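Local coordinates for GTP-binding protein (Pyrococcus horikoshii, PDB 1WXQ) that probably binds GTP and may hydrolyse nucleotides as an Obg-type GTPase carrying a TGS domain, although its cellular role is unknown, at residues A[341-346]-A[352-357]; A[44-49]-A[319-324]. One frame throughout, in Å; residues are numbered along the deposited sequence.

Contact 1: residues A[341-346]-A[352-357]; sequences HVFLMK and RDLAFK
Met345, a selenomethionine, overlaps the helix 351-358 with its last two atoms and is met there by the aliphatic part of Lys357. The two segments belong to the TGS domain, a small ubiquitin-like beta-grasp fold in which a helix lies across one face of a mixed sheet; here the axes of strand 343-346, outermost in that sheet, and helix segment 352-357 approach to 9.8 Å, their directions 137° apart. Bends at chi2 (-52°) and chi3 (-70°) fold the Met345 chain over toward the helix, although its CB does not point there. Its CE therefore settles on helix backbone, 3.8 Å from CA of Leu354 and close to the carbonyl oxygen of Asp353, while SE lies 4.2 Å from CD1 of Leu354. Two residues earlier, Phe343 turns its CB toward the same helix. Its ring carries Lys357 CB over one face, 4.2 Å above the plane and displaced toward the rim, and CD2 of the ring meets Leu354 CD1 at 4.0 Å, the two side chains crossing at about a right angle. Leu354 is thus shared by both strand residues, and beyond them it also rests on Val322 of strand 319-325 and Ile392 of strand 388-394, which places it between helix and sheet. Leu344, between the two helix-facing residues, points the other way, to Leu319 and to Ile71 of the G-domain sheet. At the helix start OD2 of Asp353 is hydrogen-bonded to the backbone N of Thr350. The exposed Lys357 reaches toward Met345 tip to tip, with both CG and NZ 3.8 Å from SE, and its chain, bent at chi2 and chi4, carries NZ to 3.3 Å from O of Leu344.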
ATOM      1  N   HIS A 341      15.195 -15.076  -3.436  1.00 32.40           N
ATOM      2  CA  HIS A 341      14.524 -13.838  -3.041  1.00 29.78           C
ATOM      3  C   HIS A 341      13.486 -13.299  -4.009  1.00 25.56           C
ATOM      4  O   HIS A 341      13.503 -13.594  -5.204  1.00 22.21           O
ATOM      5  CB  HIS A 341      15.546 -12.736  -2.772  1.00 28.87           C
ATOM      6  CG  HIS A 341      16.640 -13.145  -1.846  1.00 32.72           C
ATOM      7  ND1 HIS A 341      17.723 -13.888  -2.262  1.00 32.88           N
ATOM      8  CD2 HIS A 341      16.817 -12.922  -0.523  1.00 36.67           C
ATOM      9  CE1 HIS A 341      18.524 -14.103  -1.233  1.00 32.55           C
ATOM     10  NE2 HIS A 341      17.998 -13.529  -0.166  1.00 35.05           N
ATOM     11  N   VAL A 342      12.587 -12.490  -3.458  1.00 25.02           N
ATOM     12  CA  VAL A 342      11.526 -11.862  -4.225  1.00 24.84           C
ATOM     13  C   VAL A 342      11.484 -10.393  -3.864  1.00 24.95           C
ATOM     14  O   VAL A 342      11.587 -10.031  -2.692  1.00 26.56           O
ATOM     15  CB  VAL A 342      10.141 -12.460  -3.891  1.00 23.62           C
ATOM     16  CG1 VAL A 342       9.876 -12.349  -2.394  1.00 22.32           C
ATOM     17  CG2 VAL A 342       9.060 -11.724  -4.662  1.00 21.64           C
ATOM     18  N   PHE A 343      11.318  -9.545  -4.867  1.00 26.03           N
ATOM     19  CA  PHE A 343      11.238  -8.117  -4.605  1.00 27.03           C
ATOM     20  C   PHE A 343       9.987  -7.477  -5.197  1.00 28.26           C
ATOM     21  O   PHE A 343       9.547  -7.809  -6.303  1.00 29.66           O
ATOM     22  CB  PHE A 343      12.499  -7.417  -5.122  1.00 26.71           C
ATOM     23  CG  PHE A 343      13.734  -7.749  -4.326  1.00 23.13           C
ATOM     24  CD1 PHE A 343      13.946  -7.180  -3.076  1.00 24.12           C
ATOM     25  CD2 PHE A 343      14.661  -8.673  -4.803  1.00 23.15           C
ATOM     26  CE1 PHE A 343      15.067  -7.528  -2.306  1.00 25.62           C
ATOM     27  CE2 PHE A 343      15.784  -9.030  -4.041  1.00 24.90           C
ATOM     28  CZ  PHE A 343      15.984  -8.456  -2.793  1.00 24.28           C
ATOM     29  N   LEU A 344       9.392  -6.586  -4.418  1.00 26.76           N
ATOM     30  CA  LEU A 344       8.220  -5.851  -4.847  1.00 26.86           C
ATOM     31  C   LEU A 344       8.785  -4.663  -5.636  1.00 29.51           C
ATOM     32  O   LEU A 344       9.396  -3.758  -5.063  1.00 30.04           O
ATOM     33  CB  LEU A 344       7.442  -5.359  -3.619  1.00 26.92           C
ATOM     34  CG  LEU A 344       6.561  -6.280  -2.752  1.00 26.62           C
ATOM     35  CD1 LEU A 344       5.700  -5.508  -1.746  1.00 25.25           C
ATOM     36  CD2 LEU A 344       5.689  -7.107  -3.688  1.00 26.54           C
HETATM   37  N   MSE A 345       8.615  -4.692  -6.951  1.00 30.08           N
HETATM   38  CA  MSE A 345       9.086  -3.621  -7.817  1.00 31.43           C
HETATM   39  C   MSE A 345       7.902  -2.773  -8.282  1.00 31.58           C
HETATM   40  O   MSE A 345       6.803  -3.284  -8.479  1.00 32.94           O
HETATM   41  CB  MSE A 345       9.775  -4.201  -9.054  1.00 32.40           C
HETATM   42  CG  MSE A 345      10.876  -5.198  -8.746  1.00 34.52           C
HETATM   43 SE   MSE A 345      12.117  -4.461  -7.483  1.00 46.02          SE
HETATM   44  CE  MSE A 345      12.937  -3.136  -8.644  1.00 35.04           C
ATOM     45  N   LYS A 346       8.137  -1.481  -8.467  1.00 32.18           N
ATOM     46  CA  LYS A 346       7.098  -0.617  -8.955  1.00 34.07           C
ATOM     47  C   LYS A 346       6.960  -0.836 -10.441  1.00 32.31           C
ATOM     48  O   LYS A 346       7.931  -1.029 -11.160  1.00 28.66           O
ATOM     49  CB  LYS A 346       7.514   0.827  -8.675  1.00 33.00           C
ATOM     50  CG  LYS A 346       6.563   1.839  -9.316  1.00 40.93           C
ATOM     51  CD  LYS A 346       5.357   2.145  -8.425  1.00 45.74           C
ATOM     52  CE  LYS A 346       4.373   3.114  -9.085  1.00 50.31           C
ATOM     53  NZ  LYS A 346       3.327   3.480  -8.132  1.00 51.52           N
ATOM     54  N   ARG A 352      17.785  -3.241 -14.346  1.00 27.33           N
ATOM     55  CA  ARG A 352      18.830  -2.529 -13.649  1.00 27.45           C
ATOM     56  C   ARG A 352      18.312  -2.024 -12.314  1.00 26.81           C
ATOM     57  O   ARG A 352      19.023  -1.976 -11.320  1.00 26.97           O
ATOM     58  CB  ARG A 352      19.272  -1.348 -14.512  1.00 27.65           C
ATOM     59  CG  ARG A 352      20.320  -0.491 -13.804  1.00 32.34           C
ATOM     60  CD  ARG A 352      20.584   0.825 -14.540  1.00 33.58           C
ATOM     61  NE  ARG A 352      21.096   0.563 -15.887  1.00 40.15           N
ATOM     62  CZ  ARG A 352      22.432   0.588 -16.059  1.00 43.17           C
ATOM     63  NH1 ARG A 352      23.228   0.840 -15.034  1.00 43.58           N
ATOM     64  NH2 ARG A 352      22.948   0.368 -17.274  1.00 39.82           N
ATOM     65  N   ASP A 353      17.027  -1.671 -12.266  1.00 26.65           N
ATOM     66  CA  ASP A 353      16.408  -1.225 -11.016  1.00 26.71           C
ATOM     67  C   ASP A 353      16.376  -2.412 -10.075  1.00 26.76           C
ATOM     68  O   ASP A 353      16.543  -2.264  -8.875  1.00 28.67           O
ATOM     69  CB  ASP A 353      14.966  -0.724 -11.230  1.00 26.60           C
ATOM     70  CG  ASP A 353      14.898   0.604 -11.970  1.00 27.63           C
ATOM     71  OD1 ASP A 353      15.660   1.518 -11.613  1.00 31.92           O
ATOM     72  OD2 ASP A 353      14.069   0.754 -12.892  1.00 32.32           O
ATOM     73  N   LEU A 354      16.141  -3.598 -10.621  1.00 25.75           N
ATOM     74  CA  LEU A 354      16.105  -4.799  -9.792  1.00 25.86           C
ATOM     75  C   LEU A 354      17.506  -5.082  -9.240  1.00 26.85           C
ATOM     76  O   LEU A 354      17.648  -5.660  -8.170  1.00 23.39           O
ATOM     77  CB  LEU A 354      15.605  -5.998 -10.597  1.00 24.46           C
ATOM     78  CG  LEU A 354      15.786  -7.329  -9.873  1.00 25.09           C
ATOM     79  CD1 LEU A 354      14.891  -7.362  -8.625  1.00 16.11           C
ATOM     80  CD2 LEU A 354      15.479  -8.482 -10.825  1.00 20.62           C
ATOM     81  N   ALA A 355      18.534  -4.659  -9.972  1.00 27.74           N
ATOM     82  CA  ALA A 355      19.924  -4.841  -9.536  1.00 31.09           C
ATOM     83  C   ALA A 355      20.203  -4.019  -8.272  1.00 31.92           C
ATOM     84  O   ALA A 355      20.816  -4.510  -7.323  1.00 30.46           O
ATOM     85  CB  ALA A 355      20.894  -4.420 -10.650  1.00 30.80           C
ATOM     86  N   PHE A 356      19.736  -2.772  -8.255  1.00 32.92           N
ATOM     87  CA  PHE A 356      19.963  -1.913  -7.094  1.00 34.54           C
ATOM     88  C   PHE A 356      19.277  -2.408  -5.832  1.00 35.16           C
ATOM     89  O   PHE A 356      19.812  -2.255  -4.727  1.00 37.20           O
ATOM     90  CB  PHE A 356      19.560  -0.468  -7.403  1.00 34.08           C
ATOM     91  CG  PHE A 356      20.611   0.289  -8.168  1.00 32.59           C
ATOM     92  CD1 PHE A 356      21.793   0.684  -7.547  1.00 29.45           C
ATOM     93  CD2 PHE A 356      20.436   0.590  -9.515  1.00 30.32           C
ATOM     94  CE1 PHE A 356      22.783   1.370  -8.263  1.00 35.75           C
ATOM     95  CE2 PHE A 356      21.423   1.275 -10.234  1.00 32.54           C
ATOM     96  CZ  PHE A 356      22.597   1.662  -9.603  1.00 29.02           C
ATOM     97  N   LYS A 357      18.105  -3.011  -5.977  1.00 33.62           N
ATOM     98  CA  LYS A 357      17.431  -3.540  -4.805  1.00 33.94           C
ATOM     99  C   LYS A 357      18.357  -4.536  -4.119  1.00 34.41           C
ATOM    100  O   LYS A 357      18.409  -4.588  -2.894  1.00 35.28           O
ATOM    101  CB  LYS A 357      16.116  -4.230  -5.183  1.00 34.04           C
ATOM    102  CG  LYS A 357      14.954  -3.283  -5.322  1.00 35.33           C
ATOM    103  CD  LYS A 357      14.820  -2.395  -4.095  1.00 38.13           C
ATOM    104  CE  LYS A 357      13.528  -1.589  -4.151  1.00 40.34           C
ATOM    105  NZ  LYS A 357      12.343  -2.500  -4.240  1.00 44.80           N
TER

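Contact 2: residues A[44-49]-A[319-324]; sequences AITDHP and LIPVYP
The Tyr323 ring carries Pro49 on one face: CG of the proline stands 3.6 Å from the ring centroid and 27° off the normal, a CH-pi contact displaced toward the rim. OH of Tyr323 lies in turn over one face of the His48 ring, 3.8 Å from CD2. The two rings meet obliquely, planes at 47° and centroids 5.4 Å apart. Tyr64 meets the His48 ring edge-to-face, and ND1 of the imidazole is hydrogen-bonded to the backbone N of Cys50, which ties down its rotation. Were Tyr323 replaced by an alanine, Pro49 would probably lose the ring it packs on and a gap would open beside the His48 face. Further back along both strands the contact is purely apolar. With OG1 of Thr46 turned opposite its backbone N (chi1 -174°), the methyl CG2 is left to face Pro321, 4.0 Å from its CG. Phe314 and Phe386 touch both of these residues. No hydrogen bond joins the two segments; side-chain packing sets the end of strand 39-47, in the sheet of the Obg-type G domain, and the loop that follows it against strand 319-325 of the beta-grasp sheet, a buried interface between a P-loop GTPase domain and a TGS domain.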
ATOM      1  N   ALA A  44       1.845 -10.513   1.538  1.00 38.70           N
ATOM      2  CA  ALA A  44       1.191 -10.297   0.251  1.00 38.93           C
ATOM      3  C   ALA A  44       1.121 -11.592  -0.562  1.00 38.15           C
ATOM      4  O   ALA A  44       2.102 -12.075  -1.111  1.00 41.49           O
ATOM      5  CB  ALA A  44       1.978  -9.234  -0.515  1.00 39.20           C
ATOM      6  N   ILE A  45      -0.091 -12.174  -0.594  1.00 35.87           N
ATOM      7  CA  ILE A  45      -0.253 -13.479  -1.225  1.00 34.73           C
ATOM      8  C   ILE A  45      -0.783 -13.367  -2.658  1.00 35.55           C
ATOM      9  O   ILE A  45      -1.861 -12.846  -2.913  1.00 36.80           O
ATOM     10  CB  ILE A  45      -1.223 -14.291  -0.367  1.00 32.19           C
ATOM     11  CG1 ILE A  45      -0.778 -14.247   1.098  1.00 28.46           C
ATOM     12  CG2 ILE A  45      -1.218 -15.761  -0.819  1.00 31.71           C
ATOM     13  CD1 ILE A  45      -1.802 -14.884   2.040  1.00 25.38           C
ATOM     14  N   THR A  46       0.014 -13.945  -3.541  1.00 37.36           N
ATOM     15  CA  THR A  46      -0.334 -14.051  -4.948  1.00 39.09           C
ATOM     16  C   THR A  46       0.324 -15.335  -5.459  1.00 39.78           C
ATOM     17  O   THR A  46       1.009 -16.017  -4.705  1.00 38.82           O
ATOM     18  CB  THR A  46       0.166 -12.816  -5.727  1.00 39.59           C
ATOM     19  OG1 THR A  46      -0.301 -12.871  -7.084  1.00 44.99           O
ATOM     20  CG2 THR A  46       1.689 -12.749  -5.699  1.00 40.15           C
ATOM     21  N   ASP A  47       0.107 -15.682  -6.717  1.00 41.40           N
ATOM     22  CA  ASP A  47       0.685 -16.909  -7.244  1.00 43.59           C
ATOM     23  C   ASP A  47       2.207 -16.913  -7.269  1.00 44.22           C
ATOM     24  O   ASP A  47       2.820 -16.085  -7.934  1.00 44.63           O
ATOM     25  CB  ASP A  47       0.171 -17.188  -8.664  1.00 44.27           C
ATOM     26  CG  ASP A  47      -1.261 -17.690  -8.684  1.00 45.16           C
ATOM     27  OD1 ASP A  47      -1.647 -18.439  -7.756  1.00 44.11           O
ATOM     28  OD2 ASP A  47      -1.994 -17.343  -9.643  1.00 45.20           O
ATOM     29  N   HIS A  48       2.813 -17.846  -6.541  1.00 45.68           N
ATOM     30  CA  HIS A  48       4.267 -17.965  -6.533  1.00 47.55           C
ATOM     31  C   HIS A  48       4.655 -18.535  -7.895  1.00 48.34           C
ATOM     32  O   HIS A  48       4.025 -19.471  -8.385  1.00 48.33           O
ATOM     33  CB  HIS A  48       4.743 -18.915  -5.428  1.00 47.62           C
ATOM     34  CG  HIS A  48       6.230 -19.109  -5.405  1.00 49.95           C
ATOM     35  ND1 HIS A  48       6.935 -19.593  -6.487  1.00 51.26           N
ATOM     36  CD2 HIS A  48       7.148 -18.847  -4.444  1.00 50.09           C
ATOM     37  CE1 HIS A  48       8.223 -19.619  -6.194  1.00 48.66           C
ATOM     38  NE2 HIS A  48       8.381 -19.171  -4.961  1.00 48.61           N
ATOM     39  N   PRO A  49       5.699 -17.982  -8.523  1.00 49.58           N
ATOM     40  CA  PRO A  49       6.176 -18.403  -9.841  1.00 51.23           C
ATOM     41  C   PRO A  49       6.118 -19.923 -10.048  1.00 53.20           C
ATOM     42  O   PRO A  49       6.078 -20.425 -11.164  1.00 50.95           O
ATOM     43  CB  PRO A  49       7.609 -17.899 -10.017  1.00 51.24           C
ATOM     44  CG  PRO A  49       8.056 -17.252  -8.712  1.00 51.22           C
ATOM     45  CD  PRO A  49       6.660 -17.047  -7.955  1.00 48.90           C
ATOM     46  N   LEU A 319       2.673  -2.576  -7.165  1.00 30.86           N
ATOM     47  CA  LEU A 319       3.900  -3.341  -7.037  1.00 29.04           C
ATOM     48  C   LEU A 319       3.697  -4.677  -7.751  1.00 28.93           C
ATOM     49  O   LEU A 319       2.571  -5.157  -7.878  1.00 29.41           O
ATOM     50  CB  LEU A 319       4.225  -3.561  -5.562  1.00 26.90           C
ATOM     51  CG  LEU A 319       4.379  -2.260  -4.761  1.00 26.64           C
ATOM     52  CD1 LEU A 319       4.408  -2.559  -3.275  1.00 26.29           C
ATOM     53  CD2 LEU A 319       5.653  -1.539  -5.183  1.00 24.28           C
ATOM     54  N   ILE A 320       4.781  -5.251  -8.258  1.00 28.82           N
ATOM     55  CA  ILE A 320       4.719  -6.543  -8.937  1.00 26.78           C
ATOM     56  C   ILE A 320       5.859  -7.375  -8.386  1.00 26.36           C
ATOM     57  O   ILE A 320       6.931  -6.849  -8.114  1.00 25.18           O
ATOM     58  CB  ILE A 320       4.920  -6.400 -10.457  1.00 25.29           C
ATOM     59  CG1 ILE A 320       6.236  -5.669 -10.742  1.00 26.78           C
ATOM     60  CG2 ILE A 320       3.731  -5.682 -11.081  1.00 21.31           C
ATOM     61  CD1 ILE A 320       6.649  -5.728 -12.214  1.00 23.19           C
ATOM     62  N   PRO A 321       5.642  -8.682  -8.196  1.00 26.59           N
ATOM     63  CA  PRO A 321       6.708  -9.549  -7.666  1.00 25.88           C
ATOM     64  C   PRO A 321       7.758  -9.845  -8.761  1.00 26.85           C
ATOM     65  O   PRO A 321       7.415 -10.016  -9.927  1.00 28.94           O
ATOM     66  CB  PRO A 321       5.960 -10.819  -7.230  1.00 22.56           C
ATOM     67  CG  PRO A 321       4.487 -10.442  -7.273  1.00 28.85           C
ATOM     68  CD  PRO A 321       4.405  -9.449  -8.404  1.00 27.88           C
ATOM     69  N   VAL A 322       9.029  -9.902  -8.377  1.00 26.68           N
ATOM     70  CA  VAL A 322      10.115 -10.161  -9.318  1.00 27.60           C
ATOM     71  C   VAL A 322      11.228 -10.938  -8.609  1.00 28.09           C
ATOM     72  O   VAL A 322      11.601 -10.610  -7.487  1.00 28.80           O
ATOM     73  CB  VAL A 322      10.667  -8.824  -9.878  1.00 27.96           C
ATOM     74  CG1 VAL A 322      11.953  -9.055 -10.658  1.00 31.39           C
ATOM     75  CG2 VAL A 322       9.620  -8.172 -10.763  1.00 22.85           C
ATOM     76  N   TYR A 323      11.760 -11.961  -9.268  1.00 28.51           N
ATOM     77  CA  TYR A 323      12.803 -12.803  -8.669  1.00 30.21           C
ATOM     78  C   TYR A 323      14.124 -12.842  -9.420  1.00 30.10           C
ATOM     79  O   TYR A 323      14.172 -13.294 -10.562  1.00 27.47           O
ATOM     80  CB  TYR A 323      12.315 -14.251  -8.549  1.00 30.37           C
ATOM     81  CG  TYR A 323      11.057 -14.444  -7.736  1.00 31.57           C
ATOM     82  CD1 TYR A 323       9.808 -14.073  -8.235  1.00 30.00           C
ATOM     83  CD2 TYR A 323      11.112 -15.055  -6.485  1.00 30.63           C
ATOM     84  CE1 TYR A 323       8.643 -14.317  -7.508  1.00 30.32           C
ATOM     85  CE2 TYR A 323       9.954 -15.303  -5.753  1.00 30.97           C
ATOM     86  CZ  TYR A 323       8.725 -14.938  -6.268  1.00 27.32           C
ATOM     87  OH  TYR A 323       7.584 -15.224  -5.547  1.00 25.91           O
ATOM     88  N   PRO A 324      15.215 -12.383  -8.781  1.00 32.96           N
ATOM     89  CA  PRO A 324      16.551 -12.370  -9.384  1.00 33.70           C
ATOM     90  C   PRO A 324      17.288 -13.669  -9.091  1.00 35.79           C
ATOM     91  O   PRO A 324      17.324 -14.134  -7.947  1.00 35.16           O
ATOM     92  CB  PRO A 324      17.215 -11.188  -8.706  1.00 32.26           C
ATOM     93  CG  PRO A 324      16.699 -11.304  -7.329  1.00 33.93           C
ATOM     94  CD  PRO A 324      15.208 -11.571  -7.550  1.00 34.17           C
TER

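Overall arrangement
Strand 319-325 connects the two contacts, whose centres are about 11 Å apart: it takes part in contact 2 and pairs antiparallel with strand 343-346 of contact 1, probably through hydrogen bonds from Phe343 N to Val322 O and from Ile320 N to Met345 O. Contact 1 stays within the TGS domain, joining sheet to helix, and is partly buried, with an exposed lysine along its outer side. Contact 2 is buried and joins segments of two sheets, 270 residues apart at their closest ends. Their chemistry follows: long unbranched chains, a leucine and a phenyl ring in the first, prolines and aromatic rings in the second. Val342, beside strand 343-346, also packs against Tyr323.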